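Local coordinates for protein adenine Deaminase (Enterococcus faecalis, PDB 2ICS) that binds two zinc ions per subunit and, in vitro, deacetylates acetyl-(R)-mandelate with very low efficiency, at residues G206-H211 with E313-T318; L185-G190 with D197-L202; F242-G247 with A287-K292; V307-A312 with K320-I325. All coordinates share one frame; numbering follows the deposited sequence.

Three of the four contacts meet in one parallel sheet of a TIM barrel. Strand 208-210 of interaction 1 lies between strand 186-189 of interaction 2 and strand 241-243 of interaction 3, with probable hydrogen bonds from Val-187 N to Val-208 O (2.6 Å) and from Asp-243 N to Leu-209 O (2.7 Å). Interactions 1 and 2 supply His-211 and His-188 to the same zinc, beside bound adenine; the His-246 side chain of interaction 3 is about 10 Å from a bound zinc. Interaction 4, away from the metals, shares helix 309-314 with interaction 1, their centres about 12 Å apart. It touches interaction 3 where Met-290 CE packs on Val-307 CG2 at 3.8 Å.

Interaction 1 (G206-H211 with E313-T318); sequences GDVLTH and ENFHLT. With ZN (zinc ion), chain C.
Val-208 meets the C-terminal end of helix 309-314 and the residue just after it through one methyl: CG2 lies 4.0 Å from CZ of Phe-315 and 4.2 Å from CB of Asn-314. The valine branch and the phenylalanine side chain cross at about a right angle, and the methyl comes obliquely to the far end of the ring. With CG1 anti to the backbone N (chi1 -176°), CG2 is the branch turned to the helix. Nearby, a water spans the two backbones, donating to Gly-206 O at 2.8 Å and to Asn-314 O at 2.7 Å, which satisfies two carbonyls at once.

One shell further out, selenomethionine Met-186 on the neighbouring strand packs against both Val-208 and Phe-315, and Leu-114 also touches the ring. The chain leaves the helix through a Schellman motif with His-316, at positive phi, as its C-prime residue. Asn-314 ND2 reaches Asp-59 and Ser-268 by weak hydrogen bonds.

At the other end of the strand, His-211 NE2 binds zinc at 2.2 Å. Gly-245 O accepts from His-211 ND1 and thereby fixes the ring's rotation, while Thr-210 CG2 sits 3.9 Å above one ring face, over its centre. One short strand thus packs on Phe-315, with the zinc ligand His-211 just after its C-terminal end, where metal ligands lie in TIM-barrel amidohydrolases.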
loop_
_atom_site.group_PDB
_atom_site.type_symbol
_atom_site.label_atom_id
_atom_site.label_comp_id
_atom_site.label_asym_id
_atom_site.label_seq_id
_atom_site.Cartn_x
_atom_site.Cartn_y
_atom_site.Cartn_z
ATOM N N GLY A 206 -15.039 2.126 -3.225
ATOM C CA GLY A 206 -14.082 3.119 -2.772
ATOM C C GLY A 206 -13.469 2.769 -1.430
ATOM O O GLY A 206 -12.355 3.197 -1.125
ATOM N N ASP A 207 -14.201 2.014 -0.613
ATOM C CA ASP A 207 -13.682 1.602 0.686
ATOM C C ASP A 207 -12.633 0.542 0.392
ATOM O O ASP A 207 -12.842 -0.331 -0.452
ATOM C CB ASP A 207 -14.794 1.020 1.570
ATOM C CG ASP A 207 -15.785 2.080 2.048
ATOM O OD1 ASP A 207 -15.372 3.246 2.241
ATOM O OD2 ASP A 207 -16.974 1.741 2.248
ATOM N N VAL A 208 -11.506 0.618 1.087
ATOM C CA VAL A 208 -10.419 -0.318 0.865
ATOM C C VAL A 208 -10.415 -1.467 1.859
ATOM O O VAL A 208 -10.330 -1.262 3.068
ATOM C CB VAL A 208 -9.050 0.418 0.924
ATOM C CG1 VAL A 208 -7.919 -0.545 0.583
ATOM C CG2 VAL A 208 -9.049 1.605 -0.044
ATOM N N LEU A 209 -10.513 -2.684 1.332
ATOM C CA LEU A 209 -10.499 -3.891 2.147
ATOM C C LEU A 209 -9.070 -4.428 2.134
ATOM O O LEU A 209 -8.636 -4.984 1.126
ATOM C CB LEU A 209 -11.435 -4.937 1.539
ATOM C CG LEU A 209 -11.497 -6.294 2.237
ATOM C CD1 LEU A 209 -12.320 -6.135 3.503
ATOM C CD2 LEU A 209 -12.115 -7.348 1.321
ATOM N N THR A 210 -8.330 -4.264 3.229
ATOM C CA THR A 210 -6.957 -4.756 3.251
ATOM C C THR A 210 -6.917 -6.177 3.841
ATOM O O THR A 210 -7.877 -6.613 4.484
ATOM C CB THR A 210 -6.024 -3.756 4.006
ATOM O OG1 THR A 210 -4.651 -4.040 3.696
ATOM C CG2 THR A 210 -6.248 -3.822 5.503
ATOM N N HIS A 211 -5.825 -6.901 3.590
ATOM C CA HIS A 211 -5.677 -8.292 4.034
ATOM C C HIS A 211 -6.673 -9.148 3.247
ATOM O O HIS A 211 -7.102 -10.210 3.702
ATOM C CB HIS A 211 -5.984 -8.451 5.529
ATOM C CG HIS A 211 -5.154 -7.588 6.421
ATOM N ND1 HIS A 211 -3.827 -7.295 6.198
ATOM C CD2 HIS A 211 -5.470 -6.995 7.599
ATOM C CE1 HIS A 211 -3.391 -6.557 7.224
ATOM N NE2 HIS A 211 -4.353 -6.349 8.099
ATOM N N GLU A 313 -4.737 6.118 -6.713
ATOM C CA GLU A 313 -6.171 6.362 -6.852
ATOM C C GLU A 313 -6.958 6.015 -5.585
ATOM O O GLU A 313 -7.899 6.718 -5.227
ATOM C CB GLU A 313 -6.737 5.559 -8.022
ATOM C CG GLU A 313 -6.543 6.210 -9.377
ATOM C CD GLU A 313 -7.023 5.323 -10.511
ATOM O OE1 GLU A 313 -7.958 4.526 -10.287
ATOM O OE2 GLU A 313 -6.477 5.433 -11.630
ATOM N N ASN A 314 -6.582 4.933 -4.911
ATOM C CA ASN A 314 -7.286 4.532 -3.695
ATOM C C ASN A 314 -7.335 5.661 -2.671
ATOM O O ASN A 314 -8.347 5.847 -1.996
ATOM C CB ASN A 314 -6.613 3.328 -3.025
ATOM C CG ASN A 314 -6.687 2.065 -3.858
ATOM O OD1 ASN A 314 -7.474 1.971 -4.806
ATOM N ND2 ASN A 314 -5.872 1.072 -3.491
ATOM N N PHE A 315 -6.240 6.408 -2.562
ATOM C CA PHE A 315 -6.152 7.482 -1.586
ATOM C C PHE A 315 -6.012 8.893 -2.133
ATOM O O PHE A 315 -5.523 9.795 -1.456
ATOM C CB PHE A 315 -5.024 7.157 -0.609
ATOM C CG PHE A 315 -5.292 5.920 0.190
ATOM C CD1 PHE A 315 -6.180 5.952 1.258
ATOM C CD2 PHE A 315 -4.735 4.703 -0.184
ATOM C CE1 PHE A 315 -6.517 4.788 1.941
ATOM C CE2 PHE A 315 -5.065 3.531 0.493
ATOM C CZ PHE A 315 -5.959 3.575 1.557
ATOM N N HIS A 316 -6.448 9.073 -3.369
ATOM C CA HIS A 316 -6.427 10.377 -3.999
ATOM C C HIS A 316 -5.101 11.123 -3.989
ATOM O O HIS A 316 -5.055 12.321 -3.705
ATOM C CB HIS A 316 -7.533 11.234 -3.376
ATOM C CG HIS A 316 -8.895 10.628 -3.519
ATOM N ND1 HIS A 316 -9.741 10.431 -2.450
ATOM C CD2 HIS A 316 -9.537 10.131 -4.603
ATOM C CE1 HIS A 316 -10.845 9.836 -2.868
ATOM N NE2 HIS A 316 -10.746 9.642 -4.171
ATOM N N LEU A 317 -4.017 10.409 -4.281
ATOM C CA LEU A 317 -2.715 11.047 -4.376
ATOM C C LEU A 317 -2.690 11.511 -5.837
ATOM O O LEU A 317 -2.053 10.898 -6.699
ATOM C CB LEU A 317 -1.584 10.048 -4.096
ATOM C CG LEU A 317 -1.504 9.451 -2.686
ATOM C CD1 LEU A 317 -1.529 10.556 -1.633
ATOM C CD2 LEU A 317 -2.668 8.521 -2.472
ATOM N N THR A 318 -3.428 12.590 -6.094
ATOM C CA THR A 318 -3.577 13.175 -7.423
ATOM C C THR A 318 -2.272 13.533 -8.121
ATOM O O THR A 318 -2.198 13.527 -9.347
ATOM C CB THR A 318 -4.454 14.453 -7.365
ATOM O OG1 THR A 318 -3.846 15.414 -6.492
ATOM C CG2 THR A 318 -5.846 14.121 -6.845
HETATM ZN ZN ZN C . -4.149 -5.161 9.927
HETATM O O HOH W 1 -10.830 5.038 -2.646
HETATM O O HOH W 2 -1.989 -4.975 9.381
#

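Interaction 2 (L185-G190 with D197-L202); sequences LMVHIG and DEILAL. With ZN (zinc ion), chain C; ADE (adenine), chain D.
Ile-199 of helix 196-202 packs on two residues of strand 186-189, and the contact across the segments is apolar. Its CG2 branch lies 3.9 Å from Val-187 CG1. The other branch carries CD1 along the strand to Ile-189 CG2, 4.0 Å away, so that the helix residue spans two strand side chains on the same side of the sheet. In Ile-189, CG1 stands between the backbone N and the carbonyl carbon (chi1 57°), the crowded position, and CG2 is the branch presented to Ile-199. Both pairs cross obliquely, and the backbones remain well apart, with the CA atoms of Ile-189 and Ile-199 8.3 Å from each other.

Metal coordination occupies the other side of the strand. Between the two packed residues, His-188 points away from the helix and binds zinc through ND1 at 2.1 Å. The same ion holds a water at 2.2 Å and adenine N6 at 2.4 Å; N6 also comes within 3.3 Å of His-188 CE1, at the ring edge and near its plane. The carbamate of Lys-154 is a further ligand of this ion.

One second-shell hydrogen bond, between Ser-158 OG and His-188 NE2, the nitrogen not used by zinc, fixes the ring's rotation. Strand 186-189, helix 196-202 and strand 208-210 form a beta-alpha-beta crossover, the repeating unit of the TIM barrel, with the helix outside and the zinc ligand inside.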
loop_
_atom_site.group_PDB
_atom_site.type_symbol
_atom_site.label_atom_id
_atom_site.label_comp_id
_atom_site.label_asym_id
_atom_site.label_seq_id
_atom_site.Cartn_x
_atom_site.Cartn_y
_atom_site.Cartn_z
ATOM N N LEU A 185 -11.519 5.228 3.467
ATOM C CA LEU A 185 -11.531 4.366 4.639
ATOM C C LEU A 185 -10.873 3.025 4.326
ATOM O O LEU A 185 -11.214 2.392 3.330
ATOM C CB LEU A 185 -12.978 4.107 5.081
ATOM C CG LEU A 185 -13.205 2.903 6.003
ATOM C CD1 LEU A 185 -12.611 3.176 7.372
ATOM C CD2 LEU A 185 -14.693 2.619 6.127
HETATM N N MSE A 186 -9.923 2.602 5.156
HETATM C CA MSE A 186 -9.285 1.300 4.964
HETATM C C MSE A 186 -9.801 0.366 6.059
HETATM O O MSE A 186 -9.786 0.720 7.238
HETATM C CB MSE A 186 -7.760 1.388 5.066
HETATM C CG MSE A 186 -7.100 0.011 4.932
HETATM SE SE MSE A 186 -5.163 -0.031 4.931
HETATM C CE MSE A 186 -4.863 0.362 3.059
ATOM N N VAL A 187 -10.256 -0.819 5.673
ATOM C CA VAL A 187 -10.781 -1.779 6.635
ATOM C C VAL A 187 -9.934 -3.037 6.712
ATOM O O VAL A 187 -9.694 -3.718 5.720
ATOM C CB VAL A 187 -12.241 -2.191 6.295
ATOM C CG1 VAL A 187 -12.759 -3.206 7.309
ATOM C CG2 VAL A 187 -13.133 -0.961 6.294
ATOM N N HIS A 188 -9.468 -3.330 7.915
ATOM C CA HIS A 188 -8.668 -4.510 8.170
ATOM C C HIS A 188 -9.623 -5.614 8.610
ATOM O O HIS A 188 -10.565 -5.368 9.367
ATOM C CB HIS A 188 -7.607 -4.165 9.242
ATOM C CG HIS A 188 -7.367 -5.227 10.279
ATOM N ND1 HIS A 188 -6.089 -5.525 10.701
ATOM C CD2 HIS A 188 -8.259 -5.946 11.009
ATOM C CE1 HIS A 188 -6.233 -6.407 11.673
ATOM N NE2 HIS A 188 -7.526 -6.692 11.897
ATOM N N ILE A 189 -9.405 -6.818 8.095
ATOM C CA ILE A 189 -10.228 -7.963 8.458
ATOM C C ILE A 189 -9.306 -9.063 8.955
ATOM O O ILE A 189 -8.132 -9.124 8.586
ATOM C CB ILE A 189 -11.054 -8.518 7.263
ATOM C CG1 ILE A 189 -10.123 -8.909 6.111
ATOM C CG2 ILE A 189 -12.076 -7.479 6.807
ATOM C CD1 ILE A 189 -10.844 -9.583 4.930
ATOM N N GLY A 190 -9.840 -9.920 9.810
ATOM C CA GLY A 190 -9.069 -11.019 10.347
ATOM C C GLY A 190 -10.055 -12.058 10.827
ATOM O O GLY A 190 -11.008 -12.394 10.117
ATOM N N ASP A 197 -19.143 -11.222 6.111
ATOM C CA ASP A 197 -20.339 -10.769 5.412
ATOM C C ASP A 197 -20.942 -9.513 6.026
ATOM O O ASP A 197 -21.456 -8.647 5.321
ATOM C CB ASP A 197 -21.380 -11.895 5.369
ATOM C CG ASP A 197 -21.689 -12.463 6.741
ATOM O OD1 ASP A 197 -20.743 -12.847 7.460
ATOM O OD2 ASP A 197 -22.880 -12.540 7.100
ATOM N N GLU A 198 -20.869 -9.413 7.346
ATOM C CA GLU A 198 -21.408 -8.261 8.055
ATOM C C GLU A 198 -20.534 -7.039 7.764
ATOM O O GLU A 198 -21.023 -5.922 7.663
ATOM C CB GLU A 198 -21.434 -8.560 9.559
ATOM C CG GLU A 198 -22.268 -7.604 10.392
ATOM C CD GLU A 198 -22.339 -8.018 11.859
ATOM O OE1 GLU A 198 -23.056 -7.343 12.628
ATOM O OE2 GLU A 198 -21.676 -9.011 12.241
ATOM N N ILE A 199 -19.234 -7.270 7.630
ATOM C CA ILE A 199 -18.279 -6.207 7.338
ATOM C C ILE A 199 -18.420 -5.720 5.900
ATOM O O ILE A 199 -18.515 -4.516 5.643
ATOM C CB ILE A 199 -16.831 -6.701 7.540
ATOM C CG1 ILE A 199 -16.596 -7.018 9.016
ATOM C CG2 ILE A 199 -15.844 -5.657 7.053
ATOM C CD1 ILE A 199 -15.228 -7.598 9.306
ATOM N N LEU A 200 -18.428 -6.666 4.969
ATOM C CA LEU A 200 -18.541 -6.353 3.551
ATOM C C LEU A 200 -19.856 -5.663 3.232
ATOM O O LEU A 200 -19.920 -4.818 2.338
ATOM C CB LEU A 200 -18.402 -7.631 2.717
ATOM C CG LEU A 200 -17.017 -8.294 2.708
ATOM C CD1 LEU A 200 -17.079 -9.612 1.964
ATOM C CD2 LEU A 200 -16.009 -7.382 2.039
ATOM N N ALA A 201 -20.899 -6.018 3.977
ATOM C CA ALA A 201 -22.218 -5.436 3.768
ATOM C C ALA A 201 -22.247 -3.930 4.029
ATOM O O ALA A 201 -22.996 -3.198 3.384
ATOM C CB ALA A 201 -23.237 -6.134 4.658
ATOM N N LEU A 202 -21.432 -3.466 4.969
ATOM C CA LEU A 202 -21.403 -2.044 5.295
ATOM C C LEU A 202 -20.440 -1.221 4.442
ATOM O O LEU A 202 -20.539 0.004 4.388
ATOM C CB LEU A 202 -21.076 -1.851 6.777
ATOM C CG LEU A 202 -22.216 -2.076 7.777
ATOM C CD1 LEU A 202 -22.693 -3.522 7.732
ATOM C CD2 LEU A 202 -21.724 -1.719 9.175
HETATM ZN ZN ZN C . -4.149 -5.161 9.927
HETATM N N9 ADE D . -3.755 -9.479 15.055
HETATM C C8 ADE D . -4.670 -9.620 14.049
HETATM N N7 ADE D . -4.422 -8.775 13.087
HETATM C C5 ADE D . -3.333 -8.036 13.408
HETATM C C6 ADE D . -2.599 -6.986 12.781
HETATM N N6 ADE D . -2.978 -6.504 11.539
HETATM N N1 ADE D . -1.524 -6.470 13.425
HETATM C C2 ADE D . -1.136 -6.921 14.630
HETATM N N3 ADE D . -1.798 -7.903 15.252
HETATM C C4 ADE D . -2.885 -8.481 14.687
HETATM O O HOH W 2 -1.989 -4.975 9.381
#

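Interaction 3 (F242-G247 with A287-K292); sequences FDIGHG and ATTMEK
His-246 and Lys-292 cross at about a right angle, the lysine chain running out from helix 286-296 and ending beside the imidazole. Fully extended beyond CG, Lys-292 passes its CD 3.7 Å from His-246 NE2 and brings NZ to 2.9 Å from that same nitrogen. The amine approaches the ring obliquely. It is also hydrogen-bonded outside this pair, so the buried amine has two backbone acceptors, Pro-282 O and Thr-344 O.

The opposite side of the imidazole is held within its own loop. His-246 ND1 donates to Gly-247 O at 2.7 Å with an N-H...O angle of 153°, using a lone pair in the carbonyl plane; the acceptor lies almost exactly in the ring plane, an arrangement that keeps the ring from turning. Gly-247 O has a second partner in Ser-346 OG. This loop follows strand 241-243 at the C-terminal end of the barrel, the end that bears the active site in TIM-barrel enzymes, and the His-246 side chain is about 6 Å from that of the zinc ligand Asp-272.

Beside His-246, Thr-289 turns its methyl to the loop. Thr-289 CG2 lies 4.3 Å from His-246 CB and 4.4 Å from Ile-244 CG2, two loose apolar contacts, one at the root of the histidine side chain and one to Ile-244. The threonine hydroxyl is engaged along its own helix, where OG1 bonds to Asp-285 O.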
loop_
_atom_site.group_PDB
_atom_site.type_symbol
_atom_site.label_atom_id
_atom_site.label_comp_id
_atom_site.label_asym_id
_atom_site.label_seq_id
_atom_site.Cartn_x
_atom_site.Cartn_y
_atom_site.Cartn_z
ATOM N N PHE A 242 -9.940 -4.308 -3.086
ATOM C CA PHE A 242 -9.192 -5.366 -2.415
ATOM C C PHE A 242 -7.699 -5.033 -2.363
ATOM O O PHE A 242 -7.032 -4.939 -3.395
ATOM C CB PHE A 242 -9.406 -6.698 -3.136
ATOM C CG PHE A 242 -10.728 -7.361 -2.825
ATOM C CD1 PHE A 242 -11.888 -6.608 -2.652
ATOM C CD2 PHE A 242 -10.817 -8.748 -2.735
ATOM C CE1 PHE A 242 -13.114 -7.227 -2.394
ATOM C CE2 PHE A 242 -12.041 -9.377 -2.478
ATOM C CZ PHE A 242 -13.188 -8.617 -2.308
ATOM N N ASP A 243 -7.189 -4.851 -1.150
ATOM C CA ASP A 243 -5.783 -4.508 -0.933
ATOM C C ASP A 243 -5.107 -5.691 -0.240
ATOM O O ASP A 243 -5.652 -6.243 0.712
ATOM C CB ASP A 243 -5.714 -3.250 -0.057
ATOM C CG ASP A 243 -4.297 -2.780 0.204
ATOM O OD1 ASP A 243 -3.643 -2.244 -0.723
ATOM O OD2 ASP A 243 -3.839 -2.941 1.353
ATOM N N ILE A 244 -3.927 -6.074 -0.716
ATOM C CA ILE A 244 -3.187 -7.205 -0.150
ATOM C C ILE A 244 -2.813 -7.092 1.337
ATOM O O ILE A 244 -3.190 -7.950 2.131
ATOM C CB ILE A 244 -1.886 -7.486 -0.952
ATOM C CG1 ILE A 244 -2.227 -7.917 -2.383
ATOM C CG2 ILE A 244 -1.073 -8.593 -0.270
ATOM C CD1 ILE A 244 -2.969 -9.240 -2.472
ATOM N N GLY A 245 -2.068 -6.053 1.711
ATOM C CA GLY A 245 -1.654 -5.896 3.100
ATOM C C GLY A 245 -1.089 -7.200 3.650
ATOM O O GLY A 245 -1.514 -7.664 4.706
ATOM N N HIS A 246 -0.122 -7.778 2.938
ATOM C CA HIS A 246 0.489 -9.064 3.300
ATOM C C HIS A 246 0.604 -9.332 4.794
ATOM O O HIS A 246 -0.044 -10.243 5.318
ATOM C CB HIS A 246 1.870 -9.210 2.657
ATOM C CG HIS A 246 2.415 -10.606 2.719
ATOM N ND1 HIS A 246 2.634 -11.266 3.910
ATOM C CD2 HIS A 246 2.764 -11.474 1.740
ATOM C CE1 HIS A 246 3.093 -12.480 3.661
ATOM N NE2 HIS A 246 3.182 -12.633 2.353
ATOM N N GLY A 247 1.441 -8.555 5.474
ATOM C CA GLY A 247 1.597 -8.722 6.905
ATOM C C GLY A 247 2.115 -10.075 7.366
ATOM O O GLY A 247 2.375 -10.982 6.575
ATOM N N ALA A 287 8.922 -5.358 -3.183
ATOM C CA ALA A 287 9.415 -6.163 -4.302
ATOM C C ALA A 287 9.103 -7.649 -4.098
ATOM O O ALA A 287 8.640 -8.329 -5.020
ATOM C CB ALA A 287 10.931 -5.966 -4.455
ATOM N N THR A 288 9.355 -8.139 -2.885
ATOM C CA THR A 288 9.112 -9.534 -2.536
ATOM C C THR A 288 7.620 -9.866 -2.573
ATOM O O THR A 288 7.225 -10.975 -2.929
ATOM C CB THR A 288 9.669 -9.847 -1.130
ATOM O OG1 THR A 288 11.081 -9.630 -1.125
ATOM C CG2 THR A 288 9.394 -11.292 -0.739
ATOM N N THR A 289 6.793 -8.898 -2.198
ATOM C CA THR A 289 5.355 -9.098 -2.204
ATOM C C THR A 289 4.899 -9.126 -3.663
ATOM O O THR A 289 4.023 -9.900 -4.035
ATOM C CB THR A 289 4.641 -7.961 -1.449
ATOM O OG1 THR A 289 5.227 -7.820 -0.148
ATOM C CG2 THR A 289 3.161 -8.275 -1.284
HETATM N N MSE A 290 5.510 -8.279 -4.484
HETATM C CA MSE A 290 5.188 -8.217 -5.903
HETATM C C MSE A 290 5.559 -9.539 -6.595
HETATM O O MSE A 290 4.833 -10.016 -7.468
HETATM C CB MSE A 290 5.937 -7.048 -6.549
HETATM C CG MSE A 290 5.500 -5.678 -6.020
HETATM SE SE MSE A 290 6.744 -4.254 -6.462
HETATM C CE MSE A 290 6.452 -4.186 -8.368
ATOM N N GLU A 291 6.687 -10.125 -6.194
ATOM C CA GLU A 291 7.136 -11.386 -6.768
ATOM C C GLU A 291 6.188 -12.514 -6.364
ATOM O O GLU A 291 6.091 -13.528 -7.054
ATOM C CB GLU A 291 8.560 -11.711 -6.301
ATOM C CG GLU A 291 9.575 -10.632 -6.645
ATOM C CD GLU A 291 10.898 -10.836 -5.943
ATOM O OE1 GLU A 291 10.896 -11.427 -4.843
ATOM O OE2 GLU A 291 11.935 -10.394 -6.483
ATOM N N LYS A 292 5.491 -12.341 -5.244
ATOM C CA LYS A 292 4.547 -13.365 -4.800
ATOM C C LYS A 292 3.310 -13.376 -5.695
ATOM O O LYS A 292 2.794 -14.435 -6.041
ATOM C CB LYS A 292 4.156 -13.140 -3.339
ATOM C CG LYS A 292 5.296 -13.438 -2.366
ATOM C CD LYS A 292 4.900 -13.212 -0.910
ATOM C CE LYS A 292 6.089 -13.482 0.009
ATOM N NZ LYS A 292 5.846 -13.069 1.415
#

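Interaction 4 (V307-A312 with K320-I325); sequences VTKAPA and KGTLEI
Lys-309, in the first turn of helix 309-314, runs alongside the loop that returns past it. Lys-309 CB lies 3.9 Å from Gly-321 O. The next atom, CG, is set anti to the backbone N (chi1 -174°) and meets Thr-322 CG2 at 4.1 Å, the two side chains crossing at a slant. From there the chain stays extended and heads away from the loop; NZ ends 6.8 Å from Glu-324 OE2, of opposite charge but without contact. That carboxylate oxygen accepts from Thr-322 OG1, from above its plane, and forms a salt bridge with Lys-327.

Gly-321 fits closest to the helix. The methyl CB of Ala-312 rests 3.6 Å from Gly-321 CA and 3.4 Å from Lys-320 O; the absence of a side chain on Gly-321 lets the helix come this close, and its phi of 95° also favours glycine. A water bridges the loop and the residue before the helix, donating to Gly-321 O at 2.8 Å and to Thr-308 OG1 at 3.2 Å; the hydroxyl is also bonded to Ile-304 O.

The loop after helix 309-314 thus folds back on that helix, with Gly-321 against Ala-312, before leading on to strand 331-344 of the large mixed sheet.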
loop_
_atom_site.group_PDB
_atom_site.type_symbol
_atom_site.label_atom_id
_atom_site.label_comp_id
_atom_site.label_asym_id
_atom_site.label_seq_id
_atom_site.Cartn_x
_atom_site.Cartn_y
_atom_site.Cartn_z
ATOM N N VAL A 307 0.996 -1.141 -7.734
ATOM C CA VAL A 307 1.838 -0.541 -6.698
ATOM C C VAL A 307 2.124 0.913 -7.073
ATOM O O VAL A 307 3.023 1.537 -6.518
ATOM C CB VAL A 307 3.192 -1.287 -6.505
ATOM C CG1 VAL A 307 2.945 -2.700 -5.994
ATOM C CG2 VAL A 307 3.982 -1.312 -7.810
ATOM N N THR A 308 1.353 1.443 -8.026
ATOM C CA THR A 308 1.521 2.832 -8.457
ATOM C C THR A 308 0.194 3.546 -8.688
ATOM O O THR A 308 -0.296 4.262 -7.815
ATOM C CB THR A 308 2.358 2.947 -9.756
ATOM O OG1 THR A 308 1.789 2.116 -10.778
ATOM C CG2 THR A 308 3.792 2.536 -9.500
ATOM N N LYS A 309 -0.394 3.341 -9.860
ATOM C CA LYS A 309 -1.656 3.993 -10.204
ATOM C C LYS A 309 -2.814 3.634 -9.273
ATOM O O LYS A 309 -3.572 4.506 -8.854
ATOM C CB LYS A 309 -2.039 3.658 -11.652
ATOM C CG LYS A 309 -3.272 4.398 -12.147
ATOM C CD LYS A 309 -3.646 3.969 -13.559
ATOM C CE LYS A 309 -4.819 4.781 -14.084
ATOM N NZ LYS A 309 -5.222 4.349 -15.449
ATOM N N ALA A 310 -2.953 2.355 -8.946
ATOM C CA ALA A 310 -4.039 1.925 -8.070
ATOM C C ALA A 310 -3.956 2.571 -6.679
ATOM O O ALA A 310 -4.878 3.267 -6.263
ATOM C CB ALA A 310 -4.048 0.405 -7.955
ATOM N N PRO A 311 -2.858 2.346 -5.938
ATOM C CA PRO A 311 -2.778 2.967 -4.611
ATOM C C PRO A 311 -2.943 4.486 -4.686
ATOM O O PRO A 311 -3.582 5.087 -3.826
ATOM C CB PRO A 311 -1.399 2.540 -4.102
ATOM C CG PRO A 311 -0.619 2.249 -5.359
ATOM C CD PRO A 311 -1.640 1.572 -6.234
ATOM N N ALA A 312 -2.375 5.097 -5.723
ATOM C CA ALA A 312 -2.483 6.543 -5.915
ATOM C C ALA A 312 -3.958 6.932 -6.006
ATOM O O ALA A 312 -4.383 7.939 -5.435
ATOM C CB ALA A 312 -1.741 6.966 -7.188
ATOM N N LYS A 320 0.615 11.844 -7.776
ATOM C CA LYS A 320 1.504 10.688 -7.898
ATOM C C LYS A 320 0.856 9.488 -8.594
ATOM O O LYS A 320 -0.308 9.538 -8.976
ATOM C CB LYS A 320 1.981 10.280 -6.500
ATOM C CG LYS A 320 2.580 11.450 -5.710
ATOM C CD LYS A 320 3.030 11.044 -4.323
ATOM C CE LYS A 320 3.558 12.236 -3.541
ATOM N NZ LYS A 320 4.758 12.853 -4.178
ATOM N N GLY A 321 1.627 8.419 -8.779
ATOM C CA GLY A 321 1.078 7.218 -9.393
ATOM C C GLY A 321 1.260 7.013 -10.887
ATOM O O GLY A 321 1.179 5.882 -11.360
ATOM N N THR A 322 1.499 8.087 -11.635
ATOM C CA THR A 322 1.679 7.977 -13.078
ATOM C C THR A 322 2.772 8.900 -13.593
ATOM O O THR A 322 3.152 9.860 -12.931
ATOM C CB THR A 322 0.382 8.322 -13.841
ATOM O OG1 THR A 322 -0.010 9.664 -13.525
ATOM C CG2 THR A 322 -0.737 7.361 -13.466
ATOM N N LEU A 323 3.271 8.600 -14.786
ATOM C CA LEU A 323 4.309 9.413 -15.399
ATOM C C LEU A 323 3.675 10.475 -16.293
ATOM O O LEU A 323 3.964 10.547 -17.481
ATOM C CB LEU A 323 5.252 8.528 -16.216
ATOM C CG LEU A 323 6.054 7.520 -15.393
ATOM C CD1 LEU A 323 6.777 6.561 -16.315
ATOM C CD2 LEU A 323 7.040 8.256 -14.509
ATOM N N GLU A 324 2.807 11.294 -15.709
ATOM C CA GLU A 324 2.127 12.357 -16.444
ATOM C C GLU A 324 2.787 13.707 -16.198
ATOM O O GLU A 324 3.274 13.979 -15.097
ATOM C CB GLU A 324 0.657 12.448 -16.025
ATOM C CG GLU A 324 -0.230 11.326 -16.539
ATOM C CD GLU A 324 -1.676 11.490 -16.099
ATOM O OE1 GLU A 324 -2.237 12.593 -16.294
ATOM O OE2 GLU A 324 -2.252 10.519 -15.560
ATOM N N ILE A 325 2.795 14.552 -17.226
ATOM C CA ILE A 325 3.378 15.880 -17.110
ATOM C C ILE A 325 2.591 16.649 -16.059
ATOM O O ILE A 325 1.364 16.595 -16.026
ATOM C CB ILE A 325 3.312 16.649 -18.454
ATOM C CG1 ILE A 325 4.152 15.925 -19.507
ATOM C CG2 ILE A 325 3.805 18.080 -18.265
ATOM C CD1 ILE A 325 4.200 16.623 -20.849
HETATM O O HOH W 3 1.780 4.083 -13.355
#